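PDB 2WNW: activated BY transcription factor SSRB from Salmonella enterica, which belongs to glycosyl hydrolase family 30 and joins a TIM barrel to a beta sandwich domain. Local coordinates for residues A[4-9]-A[14-19]; A[370-375]-A[437-442]. All blocks are in the same frame, centred on the assembly; numbering follows the deposited sequence.

Contact 1 (A[4-9]-A[14-19])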
loop_
_atom_site.group_PDB
_atom_site.type_symbol
_atom_site.label_atom_id
_atom_site.label_comp_id
_atom_site.label_asym_id
_atom_site.label_seq_id
_atom_site.Cartn_x
_atom_site.Cartn_y
_atom_site.Cartn_z
ATOM N N ARG A 4 15.709 17.128 -14.036
ATOM C CA ARG A 4 14.696 17.675 -14.921
ATOM C C ARG A 4 13.329 17.396 -14.318
ATOM O O ARG A 4 13.092 16.322 -13.769
ATOM C CB ARG A 4 14.777 17.027 -16.304
ATOM C CG ARG A 4 16.068 17.289 -17.060
ATOM C CD ARG A 4 15.945 16.791 -18.495
ATOM N NE ARG A 4 15.872 15.335 -18.582
ATOM C CZ ARG A 4 15.232 14.673 -19.543
ATOM N NH1 ARG A 4 14.597 15.333 -20.503
ATOM N NH2 ARG A 4 15.242 13.347 -19.556
ATOM N N LEU A 5 12.436 18.372 -14.421
ATOM C CA LEU A 5 11.089 18.236 -13.892
ATOM C C LEU A 5 10.089 18.389 -15.031
ATOM O O LEU A 5 10.116 19.380 -15.756
ATOM C CB LEU A 5 10.830 19.302 -12.822
ATOM C CG LEU A 5 9.447 19.288 -12.161
ATOM C CD1 LEU A 5 9.261 17.991 -11.380
ATOM C CD2 LEU A 5 9.308 20.489 -11.237
ATOM N N ILE A 6 9.226 17.390 -15.196
ATOM C CA ILE A 6 8.202 17.409 -16.236
ATOM C C ILE A 6 6.874 17.512 -15.500
ATOM O O ILE A 6 6.477 16.578 -14.795
ATOM C CB ILE A 6 8.218 16.116 -17.082
ATOM C CG1 ILE A 6 9.546 15.993 -17.842
ATOM C CG2 ILE A 6 7.060 16.130 -18.074
ATOM C CD1 ILE A 6 10.721 15.615 -16.974
ATOM N N SER A 7 6.190 18.642 -15.667
ATOM C CA SER A 7 4.934 18.877 -14.968
ATOM C C SER A 7 3.703 19.055 -15.847
ATOM O O SER A 7 3.747 19.718 -16.887
ATOM C CB SER A 7 5.078 20.112 -14.070
ATOM O OG SER A 7 6.236 20.020 -13.261
ATOM N N SER A 8 2.602 18.453 -15.409
ATOM C CA SER A 8 1.330 18.550 -16.111
ATOM C C SER A 8 0.293 19.154 -15.176
ATOM O O SER A 8 0.236 18.826 -13.991
ATOM C CB SER A 8 0.845 17.173 -16.577
ATOM O OG SER A 8 1.641 16.672 -17.636
ATOM N N ASP A 9 -0.517 20.048 -15.727
ATOM C CA ASP A 9 -1.581 20.721 -14.997
ATOM C C ASP A 9 -2.790 20.557 -15.912
ATOM O O ASP A 9 -3.140 21.467 -16.665
ATOM C CB ASP A 9 -1.225 22.201 -14.823
ATOM C CG ASP A 9 -2.243 22.967 -13.993
ATOM O OD1 ASP A 9 -1.946 24.129 -13.649
ATOM O OD2 ASP A 9 -3.329 22.427 -13.689
ATOM N N GLN A 14 -2.178 22.051 -19.570
ATOM C CA GLN A 14 -0.721 22.113 -19.697
ATOM C C GLN A 14 -0.180 20.713 -19.436
ATOM O O GLN A 14 -0.305 20.198 -18.329
ATOM C CB GLN A 14 -0.120 23.074 -18.671
ATOM C CG GLN A 14 0.344 24.393 -19.252
ATOM C CD GLN A 14 -0.787 25.189 -19.852
ATOM O OE1 GLN A 14 -1.695 25.622 -19.146
ATOM N NE2 GLN A 14 -0.743 25.384 -21.165
ATOM N N PHE A 15 0.433 20.106 -20.446
ATOM C CA PHE A 15 0.955 18.753 -20.293
ATOM C C PHE A 15 2.435 18.586 -20.608
ATOM O O PHE A 15 2.955 19.167 -21.559
ATOM C CB PHE A 15 0.163 17.790 -21.179
ATOM C CG PHE A 15 -1.273 17.637 -20.779
ATOM C CD1 PHE A 15 -1.626 16.851 -19.685
ATOM C CD2 PHE A 15 -2.277 18.273 -21.499
ATOM C CE1 PHE A 15 -2.956 16.702 -19.314
ATOM C CE2 PHE A 15 -3.617 18.130 -21.134
ATOM C CZ PHE A 15 -3.955 17.344 -20.040
ATOM N N LEU A 16 3.094 17.766 -19.796
ATOM C CA LEU A 16 4.503 17.444 -19.963
ATOM C C LEU A 16 5.399 18.656 -20.207
ATOM O O LEU A 16 6.163 18.693 -21.174
ATOM C CB LEU A 16 4.657 16.439 -21.109
ATOM C CG LEU A 16 3.859 15.135 -20.967
ATOM C CD1 LEU A 16 3.943 14.337 -22.256
ATOM C CD2 LEU A 16 4.394 14.322 -19.793
ATOM N N VAL A 17 5.305 19.644 -19.326
ATOM C CA VAL A 17 6.124 20.845 -19.442
ATOM C C VAL A 17 7.432 20.592 -18.699
ATOM O O VAL A 17 7.427 20.339 -17.495
ATOM C CB VAL A 17 5.409 22.060 -18.829
ATOM C CG1 VAL A 17 6.276 23.304 -18.962
ATOM C CG2 VAL A 17 4.061 22.263 -19.516
ATOM N N GLU A 18 8.552 20.654 -19.415
ATOM C CA GLU A 18 9.847 20.403 -18.794
ATOM C C GLU A 18 10.663 21.649 -18.477
ATOM O O GLU A 18 10.596 22.654 -19.182
ATOM C CB GLU A 18 10.697 19.484 -19.677
ATOM C CG GLU A 18 12.001 19.061 -19.008
ATOM C CD GLU A 18 12.884 18.203 -19.892
ATOM O OE1 GLU A 18 12.369 17.253 -20.521
ATOM O OE2 GLU A 18 14.103 18.472 -19.945
ATOM N N ARG A 19 11.438 21.563 -17.402
ATOM C CA ARG A 19 12.305 22.654 -16.992
ATOM C C ARG A 19 13.403 22.107 -16.093
ATOM O O ARG A 19 13.209 21.111 -15.390
ATOM C CB ARG A 19 11.506 23.744 -16.271
ATOM C CG ARG A 19 11.089 23.430 -14.850
ATOM C CD ARG A 19 10.173 24.529 -14.336
ATOM N NE ARG A 19 9.956 24.461 -12.895
ATOM C CZ ARG A 19 10.867 24.790 -11.985
ATOM N NH1 ARG A 19 12.068 25.212 -12.364
ATOM N NH2 ARG A 19 10.577 24.704 -10.693
HETATM O O HOH W 1 8.170 21.527 -14.819
#
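Ser8 OG is gripped from two directions: it accepts a nearly straight bond from Leu16 N (2.8 Å, 177° at the hydrogen) and is also hydrogen-bonded to NE2 of His372 on helix 365-374. The hydroxyl stands anti to its own carbonyl carbon (chi1 -71°), which sets it against the amide of Leu16 in the antiparallel hairpin of strand 2-9 with strands 14-15 and 17-25, interrupted here by a beta bulge. Between the Ser7-Val17 and Asp9-Gln14 hydrogen-bonded pairs the register slips by one residue, and Phe15 and Leu16 together face Ser8, Leu16 in a left-handed backbone conformation. Ser8 thus gives the bulged amide an acceptor on its side chain, while Asp9 N resumes the backbone ladder with a bond of 2.6 Å to Gln14 O. Beside the bulge, the Ile6 CG2 branch lies 3.7 Å from Leu16 CD2 and is pressed still more tightly on Leu16 CA. The same face carries Glu18, whose extended chain brings OE1 to 2.9 Å from Arg4 NH1 in a salt bridge. On the other face a water joins Ser7 OG (2.9 Å) to Val17 O, to which it donates at 3.0 Å alongside the bond from Ser7 N.

Contact 2 (A[370-375]-A[437-442]); sequences IGHFCR and ASTLLW
Two hydrogen bonds join His372, near the C-terminal end of helix 365-374, to Thr439 on strand 437-442, and both meet at the threonine hydroxyl. His372 ND1 donates to Thr439 OG1 at 2.8 Å, with the oxygen only 6° out of the imidazole plane at the ring edge. Thr439 OG1 in turn donates to the backbone O of His372 at 2.9 Å, in the carbonyl plane and on a lone pair, so the hydroxyl closes a small ring through the histidine's own side chain and backbone. A chi1 of -58° sets this hydroxyl anti to the threonine carbonyl carbon, leaving the CG2 methyl 3.5 Å from His372 O.

Ala437 meets the ring in two ways. Its methyl makes the apolar one: CB sits over one face of the imidazole in a CH-pi contact, 4.0 Å from the centroid and 14° off the ring normal. The polar one is made by its backbone O, which approaches His372 CE1 at 3.3 Å.

The helix belongs to the barrel domain of this family 30 fold and the strand to its beta sandwich, so a buried pair of hydrogen bonds spans the two. Edge bond and covered face together should restrict rotation of the ring. Because ND1 carries the donated hydrogen, NE2 would, if His372 is neutral, be the acceptor in its hydrogen bond with Ser8 OG.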
loop_
_atom_site.group_PDB
_atom_site.type_symbol
_atom_site.label_atom_id
_atom_site.label_comp_id
_atom_site.label_asym_id
_atom_site.label_seq_id
_atom_site.Cartn_x
_atom_site.Cartn_y
_atom_site.Cartn_z
ATOM N N ILE A 370 -0.054 8.425 -19.381
ATOM C CA ILE A 370 0.836 7.294 -19.619
ATOM C C ILE A 370 2.243 7.845 -19.849
ATOM O O ILE A 370 3.231 7.259 -19.415
ATOM C CB ILE A 370 0.388 6.500 -20.864
ATOM C CG1 ILE A 370 -0.980 5.860 -20.601
ATOM C CG2 ILE A 370 1.418 5.440 -21.217
ATOM C CD1 ILE A 370 -1.592 5.204 -21.827
ATOM N N GLY A 371 2.311 8.991 -20.520
ATOM C CA GLY A 371 3.584 9.623 -20.820
ATOM C C GLY A 371 4.467 9.946 -19.628
ATOM O O GLY A 371 5.693 9.894 -19.738
ATOM N N HIS A 372 3.865 10.291 -18.493
ATOM C CA HIS A 372 4.656 10.604 -17.309
ATOM C C HIS A 372 5.513 9.409 -16.913
ATOM O O HIS A 372 6.504 9.560 -16.194
ATOM C CB HIS A 372 3.747 11.038 -16.152
ATOM C CG HIS A 372 3.473 12.510 -16.135
ATOM N ND1 HIS A 372 4.362 13.426 -15.611
ATOM C CD2 HIS A 372 2.449 13.233 -16.650
ATOM C CE1 HIS A 372 3.899 14.648 -15.807
ATOM N NE2 HIS A 372 2.741 14.559 -16.436
ATOM N N PHE A 373 5.124 8.228 -17.393
ATOM C CA PHE A 373 5.861 6.993 -17.130
ATOM C C PHE A 373 6.733 6.545 -18.314
ATOM O O PHE A 373 7.963 6.535 -18.240
ATOM C CB PHE A 373 4.917 5.821 -16.838
ATOM C CG PHE A 373 4.361 5.793 -15.445
ATOM C CD1 PHE A 373 3.219 6.516 -15.122
ATOM C CD2 PHE A 373 4.957 5.006 -14.463
ATOM C CE1 PHE A 373 2.673 6.452 -13.837
ATOM C CE2 PHE A 373 4.418 4.937 -13.176
ATOM C CZ PHE A 373 3.274 5.662 -12.866
ATOM N N CYS A 374 6.066 6.170 -19.402
ATOM C CA CYS A 374 6.727 5.618 -20.583
ATOM C C CYS A 374 7.800 6.439 -21.284
ATOM O O CYS A 374 8.709 5.869 -21.885
ATOM C CB CYS A 374 5.675 5.176 -21.608
ATOM S SG CYS A 374 4.858 6.506 -22.499
ATOM N N ARG A 375 7.712 7.761 -21.214
ATOM C CA ARG A 375 8.707 8.600 -21.872
ATOM C C ARG A 375 10.040 8.621 -21.130
ATOM O O ARG A 375 11.075 8.959 -21.713
ATOM C CB ARG A 375 8.188 10.039 -21.999
ATOM C CG ARG A 375 6.909 10.171 -22.816
ATOM C CD ARG A 375 6.300 11.563 -22.685
ATOM N NE ARG A 375 6.996 12.562 -23.489
ATOM C CZ ARG A 375 6.842 12.707 -24.803
ATOM N NH1 ARG A 375 6.013 11.917 -25.476
ATOM N NH2 ARG A 375 7.509 13.656 -25.447
ATOM N N ALA A 437 0.342 16.211 -12.142
ATOM C CA ALA A 437 1.271 15.095 -12.114
ATOM C C ALA A 437 2.635 15.637 -12.513
ATOM O O ALA A 437 2.737 16.549 -13.339
ATOM C CB ALA A 437 0.833 14.004 -13.088
ATOM N N SER A 438 3.680 15.084 -11.918
ATOM C CA SER A 438 5.031 15.517 -12.227
ATOM C C SER A 438 5.976 14.329 -12.225
ATOM O O SER A 438 5.821 13.393 -11.440
ATOM C CB SER A 438 5.513 16.544 -11.199
ATOM O OG SER A 438 4.683 17.692 -11.189
ATOM N N THR A 439 6.948 14.365 -13.126
ATOM C CA THR A 439 7.952 13.322 -13.199
ATOM C C THR A 439 9.288 14.029 -13.000
ATOM O O THR A 439 9.618 14.970 -13.728
ATOM C CB THR A 439 7.938 12.605 -14.559
ATOM O OG1 THR A 439 6.639 12.039 -14.787
ATOM C CG2 THR A 439 8.972 11.485 -14.573
ATOM N N LEU A 440 10.028 13.595 -11.986
ATOM C CA LEU A 440 11.328 14.170 -11.661
ATOM C C LEU A 440 12.424 13.197 -12.070
ATOM O O LEU A 440 12.378 12.017 -11.723
ATOM C CB LEU A 440 11.415 14.442 -10.154
ATOM C CG LEU A 440 12.729 14.982 -9.580
ATOM C CD1 LEU A 440 12.997 16.385 -10.111
ATOM C CD2 LEU A 440 12.640 14.998 -8.058
ATOM N N LEU A 441 13.408 13.698 -12.809
ATOM C CA LEU A 441 14.516 12.877 -13.280
ATOM C C LEU A 441 15.830 13.437 -12.748
ATOM O O LEU A 441 16.055 14.645 -12.805
ATOM C CB LEU A 441 14.564 12.891 -14.809
ATOM C CG LEU A 441 13.259 12.677 -15.575
ATOM C CD1 LEU A 441 13.509 12.915 -17.058
ATOM C CD2 LEU A 441 12.739 11.274 -15.331
ATOM N N TRP A 442 16.694 12.565 -12.237
ATOM C CA TRP A 442 17.981 13.008 -11.723
ATOM C C TRP A 442 18.960 11.857 -11.557
ATOM O O TRP A 442 18.584 10.684 -11.644
ATOM C CB TRP A 442 17.796 13.753 -10.392
ATOM C CG TRP A 442 17.585 12.890 -9.179
ATOM C CD1 TRP A 442 18.512 12.581 -8.227
ATOM C CD2 TRP A 442 16.358 12.279 -8.756
ATOM N NE1 TRP A 442 17.941 11.823 -7.233
ATOM C CE2 TRP A 442 16.619 11.622 -7.531
ATOM C CE3 TRP A 442 15.061 12.224 -9.293
ATOM C CZ2 TRP A 442 15.631 10.918 -6.829
ATOM C CZ3 TRP A 442 14.077 11.526 -8.594
ATOM C CH2 TRP A 442 14.372 10.881 -7.373
#

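Overall arrangement
Contact 1 closes early in the chain, before contact 2 opens, and their centres lie about 9 Å apart on the same side of the chain's centre. They share one mixed sheet: strand 2-9 runs antiparallel to strand 17-25 on one side and to strand 437-442 on the other, so N-terminal and C-terminal strands are neighbours in the sandwich. Backbone bonds such as that between Arg4 N and Leu441 O (2.8 Å) knit the two contacts together. Helix 365-374 comes against this sheet from the barrel, His372 of contact 2 also reaching Ser8 of contact 1. The N-terminal hairpin therefore helps to complete the sandwich and also reaches its junction with the barrel.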